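Local coordinates for BH1974 protein (Bacillus halodurans, PDB 3ON5) that probably helps mature xanthine dehydrogenase by handling its molybdenum cofactor, as XdhC relatives do, at residues A[310-322]-A[330-342]. Sequence-based numbering, arbitrary orientation.
Sequences PDHLYSPVGLSID and AISIVAQLIQLIR
Q336 and S332 on the helix segment 330-342 meet G318 and L319 of the loop through three hydrogen bonds; the side chains of S332 and Q336 take part in two of them, and the backbone carbonyl of S332 in the third. Q336, its CG anti to the backbone N (chi1 -168°) and its chain extended beyond, reaches the loop so that OE1 accepts from G318 N at 2.8 Å. The approach is bent, with an N-H...O angle of 143° and the donor 51° out of the amide plane. OE1 is also bonded to the hydroxyl of Y290 on strand 290-293, whereas Q336 NE2 lies close to G318 O at too poor an angle for a hydrogen bond. S332 OG donates to L319 O at 2.7 Å, in the carbonyl plane and on a lone pair. L319 N in turn reaches S332 O at 3.3 Å; this acceptor keeps its helical bond from Q336 N, the two donors arriving from opposite faces of its plane. At G318 the chain comes close, with CA 4.0 Å from I333 CA. Apolar groups flank the polar row: L319 CD1 meets A335 CB at 3.7 Å, V317 CG1 lies beside I333 CG1, and Y314 CZ approaches L340 CD1. A leucine in place of Q336 would probably leave G318 N and the Y290 hydroxyl without this shared acceptor. The arrangement belongs to the XdhC Rossmann domain, where the loop after 313-314, the outermost strand of the parallel sheet within this chain, leads into and packs along helix 326-343.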
# COMPACT_ATOMS: atom_id res chain seq x y z
N PRO A 310 -47.97 -10.96 -15.81
CA PRO A 310 -47.94 -10.07 -14.64
C PRO A 310 -47.64 -8.63 -15.06
O PRO A 310 -47.01 -8.40 -16.10
CB PRO A 310 -46.83 -10.65 -13.76
CG PRO A 310 -46.48 -11.97 -14.37
CD PRO A 310 -46.82 -11.88 -15.81
N ASP A 311 -48.11 -7.66 -14.25
CA ASP A 311 -47.93 -6.23 -14.53
C ASP A 311 -46.47 -5.85 -14.74
O ASP A 311 -46.19 -5.08 -15.67
CB ASP A 311 -48.51 -5.39 -13.38
CG ASP A 311 -49.97 -5.67 -13.09
OD1 ASP A 311 -50.78 -5.68 -14.06
OD2 ASP A 311 -50.31 -5.87 -11.90
N HIS A 312 -45.53 -6.39 -13.91
CA HIS A 312 -44.14 -5.98 -14.02
C HIS A 312 -43.24 -7.14 -14.47
O HIS A 312 -42.21 -7.45 -13.86
CB HIS A 312 -43.66 -5.41 -12.68
CG HIS A 312 -44.54 -4.30 -12.19
ND1 HIS A 312 -45.54 -4.52 -11.27
CD2 HIS A 312 -44.62 -3.01 -12.62
CE1 HIS A 312 -46.16 -3.36 -11.11
NE2 HIS A 312 -45.64 -2.42 -11.90
N LEU A 313 -43.60 -7.72 -15.62
CA LEU A 313 -42.84 -8.77 -16.25
C LEU A 313 -41.86 -8.16 -17.25
O LEU A 313 -42.24 -7.28 -18.03
CB LEU A 313 -43.78 -9.77 -16.94
CG LEU A 313 -43.11 -10.97 -17.61
CD1 LEU A 313 -42.36 -11.83 -16.60
CD2 LEU A 313 -44.10 -11.77 -18.43
N TYR A 314 -40.60 -8.61 -17.21
CA TYR A 314 -39.53 -8.14 -18.08
C TYR A 314 -38.89 -9.34 -18.76
O TYR A 314 -38.16 -10.10 -18.13
CB TYR A 314 -38.51 -7.31 -17.29
CG TYR A 314 -39.06 -6.00 -16.76
CD1 TYR A 314 -39.81 -5.96 -15.59
CD2 TYR A 314 -38.80 -4.80 -17.41
CE1 TYR A 314 -40.33 -4.76 -15.10
CE2 TYR A 314 -39.31 -3.59 -16.93
CZ TYR A 314 -40.08 -3.58 -15.78
OH TYR A 314 -40.60 -2.39 -15.33
N SER A 315 -39.24 -9.54 -20.02
CA SER A 315 -38.67 -10.60 -20.84
C SER A 315 -38.58 -10.08 -22.27
O SER A 315 -39.61 -9.65 -22.80
CB SER A 315 -39.44 -11.91 -20.75
OG SER A 315 -38.65 -13.00 -21.22
N PRO A 316 -37.35 -9.97 -22.85
CA PRO A 316 -36.05 -10.43 -22.33
C PRO A 316 -35.61 -9.56 -21.15
O PRO A 316 -35.97 -8.38 -21.04
CB PRO A 316 -35.11 -10.32 -23.54
CG PRO A 316 -36.01 -10.21 -24.73
CD PRO A 316 -37.20 -9.45 -24.22
N VAL A 317 -34.87 -10.18 -20.24
CA VAL A 317 -34.49 -9.48 -19.04
C VAL A 317 -33.30 -8.51 -19.36
O VAL A 317 -32.53 -8.74 -20.30
CB VAL A 317 -34.18 -10.49 -17.92
CG1 VAL A 317 -32.88 -11.24 -18.14
CG2 VAL A 317 -34.22 -9.83 -16.55
N GLY A 318 -33.25 -7.40 -18.61
CA GLY A 318 -32.23 -6.37 -18.75
C GLY A 318 -32.45 -5.38 -19.88
O GLY A 318 -33.29 -5.60 -20.77
N LEU A 319 -31.66 -4.29 -19.87
CA LEU A 319 -31.69 -3.27 -20.91
C LEU A 319 -31.16 -3.84 -22.22
O LEU A 319 -30.32 -4.77 -22.19
CB LEU A 319 -30.88 -2.03 -20.50
CG LEU A 319 -31.27 -1.35 -19.19
CD1 LEU A 319 -30.47 -0.08 -19.02
CD2 LEU A 319 -32.75 -1.02 -19.13
N SER A 320 -31.66 -3.36 -23.38
CA SER A 320 -31.17 -3.99 -24.59
C SER A 320 -29.91 -3.29 -25.03
O SER A 320 -29.95 -2.23 -25.65
CB SER A 320 -32.22 -4.02 -25.70
OG SER A 320 -31.79 -4.97 -26.66
N ILE A 321 -28.77 -3.87 -24.61
CA ILE A 321 -27.42 -3.39 -24.88
C ILE A 321 -26.70 -4.50 -25.66
O ILE A 321 -25.48 -4.44 -25.82
CB ILE A 321 -26.67 -2.97 -23.58
CG1 ILE A 321 -26.35 -4.18 -22.65
CG2 ILE A 321 -27.44 -1.85 -22.86
CD1 ILE A 321 -25.60 -3.91 -21.35
N ASP A 322 -27.47 -5.48 -26.20
CA ASP A 322 -27.01 -6.63 -27.00
C ASP A 322 -25.87 -7.37 -26.25
O ASP A 322 -24.88 -7.79 -26.86
CB ASP A 322 -26.55 -6.17 -28.42
CG ASP A 322 -26.18 -7.27 -29.41
OD1 ASP A 322 -26.74 -8.39 -29.31
OD2 ASP A 322 -25.35 -6.99 -30.32
N ALA A 330 -25.49 -9.85 -16.76
CA ALA A 330 -25.58 -9.44 -15.35
C ALA A 330 -25.57 -7.91 -15.23
O ALA A 330 -26.39 -7.39 -14.47
CB ALA A 330 -24.43 -10.04 -14.56
N ILE A 331 -24.71 -7.19 -16.01
CA ILE A 331 -24.65 -5.72 -16.01
C ILE A 331 -25.98 -5.19 -16.50
O ILE A 331 -26.55 -4.30 -15.87
CB ILE A 331 -23.47 -5.16 -16.86
CG1 ILE A 331 -22.09 -5.39 -16.19
CG2 ILE A 331 -23.67 -3.69 -17.21
CD1 ILE A 331 -21.72 -4.56 -14.96
N SER A 332 -26.49 -5.77 -17.60
CA SER A 332 -27.75 -5.42 -18.25
C SER A 332 -28.92 -5.51 -17.26
O SER A 332 -29.76 -4.61 -17.22
CB SER A 332 -27.98 -6.34 -19.43
OG SER A 332 -29.21 -6.04 -20.05
N ILE A 333 -28.94 -6.56 -16.42
CA ILE A 333 -30.01 -6.78 -15.46
C ILE A 333 -29.90 -5.76 -14.32
O ILE A 333 -30.90 -5.14 -14.00
CB ILE A 333 -30.01 -8.25 -14.94
CG1 ILE A 333 -30.26 -9.24 -16.10
CG2 ILE A 333 -31.08 -8.43 -13.85
CD1 ILE A 333 -29.83 -10.63 -15.81
N VAL A 334 -28.69 -5.57 -13.75
CA VAL A 334 -28.49 -4.63 -12.64
C VAL A 334 -28.81 -3.19 -13.13
O VAL A 334 -29.48 -2.45 -12.40
CB VAL A 334 -27.08 -4.74 -12.01
CG1 VAL A 334 -26.97 -3.81 -10.81
CG2 VAL A 334 -26.82 -6.16 -11.55
N ALA A 335 -28.42 -2.84 -14.38
CA ALA A 335 -28.75 -1.56 -15.03
C ALA A 335 -30.27 -1.34 -15.05
O ALA A 335 -30.74 -0.30 -14.58
CB ALA A 335 -28.19 -1.53 -16.44
N GLN A 336 -31.02 -2.37 -15.48
CA GLN A 336 -32.49 -2.37 -15.50
C GLN A 336 -33.07 -2.20 -14.10
O GLN A 336 -34.05 -1.49 -13.93
CB GLN A 336 -33.03 -3.66 -16.12
CG GLN A 336 -34.52 -3.64 -16.44
CD GLN A 336 -34.90 -4.85 -17.22
OE1 GLN A 336 -34.74 -5.98 -16.77
NE2 GLN A 336 -35.36 -4.66 -18.44
N LEU A 337 -32.46 -2.85 -13.10
CA LEU A 337 -32.92 -2.80 -11.72
C LEU A 337 -32.74 -1.40 -11.16
O LEU A 337 -33.70 -0.86 -10.61
CB LEU A 337 -32.21 -3.84 -10.86
CG LEU A 337 -32.55 -5.30 -11.16
CD1 LEU A 337 -31.80 -6.21 -10.24
CD2 LEU A 337 -34.02 -5.58 -11.01
N ILE A 338 -31.55 -0.78 -11.38
CA ILE A 338 -31.22 0.59 -10.97
C ILE A 338 -32.21 1.57 -11.63
O ILE A 338 -32.82 2.40 -10.94
CB ILE A 338 -29.73 0.94 -11.32
CG1 ILE A 338 -28.77 0.09 -10.48
CG2 ILE A 338 -29.44 2.44 -11.11
CD1 ILE A 338 -27.28 0.05 -10.93
N GLN A 339 -32.39 1.44 -12.96
CA GLN A 339 -33.29 2.28 -13.73
C GLN A 339 -34.70 2.30 -13.13
O GLN A 339 -35.29 3.36 -13.03
CB GLN A 339 -33.34 1.80 -15.18
CG GLN A 339 -34.13 2.73 -16.10
CD GLN A 339 -34.37 2.08 -17.43
OE1 GLN A 339 -33.92 2.58 -18.47
NE2 GLN A 339 -35.05 0.92 -17.42
N LEU A 340 -35.23 1.14 -12.71
CA LEU A 340 -36.58 1.03 -12.16
C LEU A 340 -36.68 1.54 -10.73
O LEU A 340 -37.72 2.07 -10.38
CB LEU A 340 -37.09 -0.41 -12.20
CG LEU A 340 -37.16 -1.05 -13.59
CD1 LEU A 340 -37.48 -2.52 -13.48
CD2 LEU A 340 -38.13 -0.31 -14.53
N ILE A 341 -35.64 1.37 -9.91
CA ILE A 341 -35.65 1.85 -8.53
C ILE A 341 -35.60 3.40 -8.54
O ILE A 341 -36.29 4.05 -7.74
CB ILE A 341 -34.47 1.22 -7.74
CG1 ILE A 341 -34.80 -0.25 -7.45
CG2 ILE A 341 -34.19 1.97 -6.43
CD1 ILE A 341 -33.76 -1.02 -6.73
N ARG A 342 -34.84 3.97 -9.47
CA ARG A 342 -34.67 5.40 -9.58
C ARG A 342 -35.81 6.04 -10.39
O ARG A 342 -36.20 7.15 -10.04
CB ARG A 342 -33.31 5.74 -10.21
CG ARG A 342 -32.11 5.22 -9.39
CD ARG A 342 -32.03 5.80 -7.99
NE ARG A 342 -31.03 5.11 -7.18
CZ ARG A 342 -30.88 5.25 -5.87
NH1 ARG A 342 -31.69 6.05 -5.18
NH2 ARG A 342 -29.94 4.57 -5.22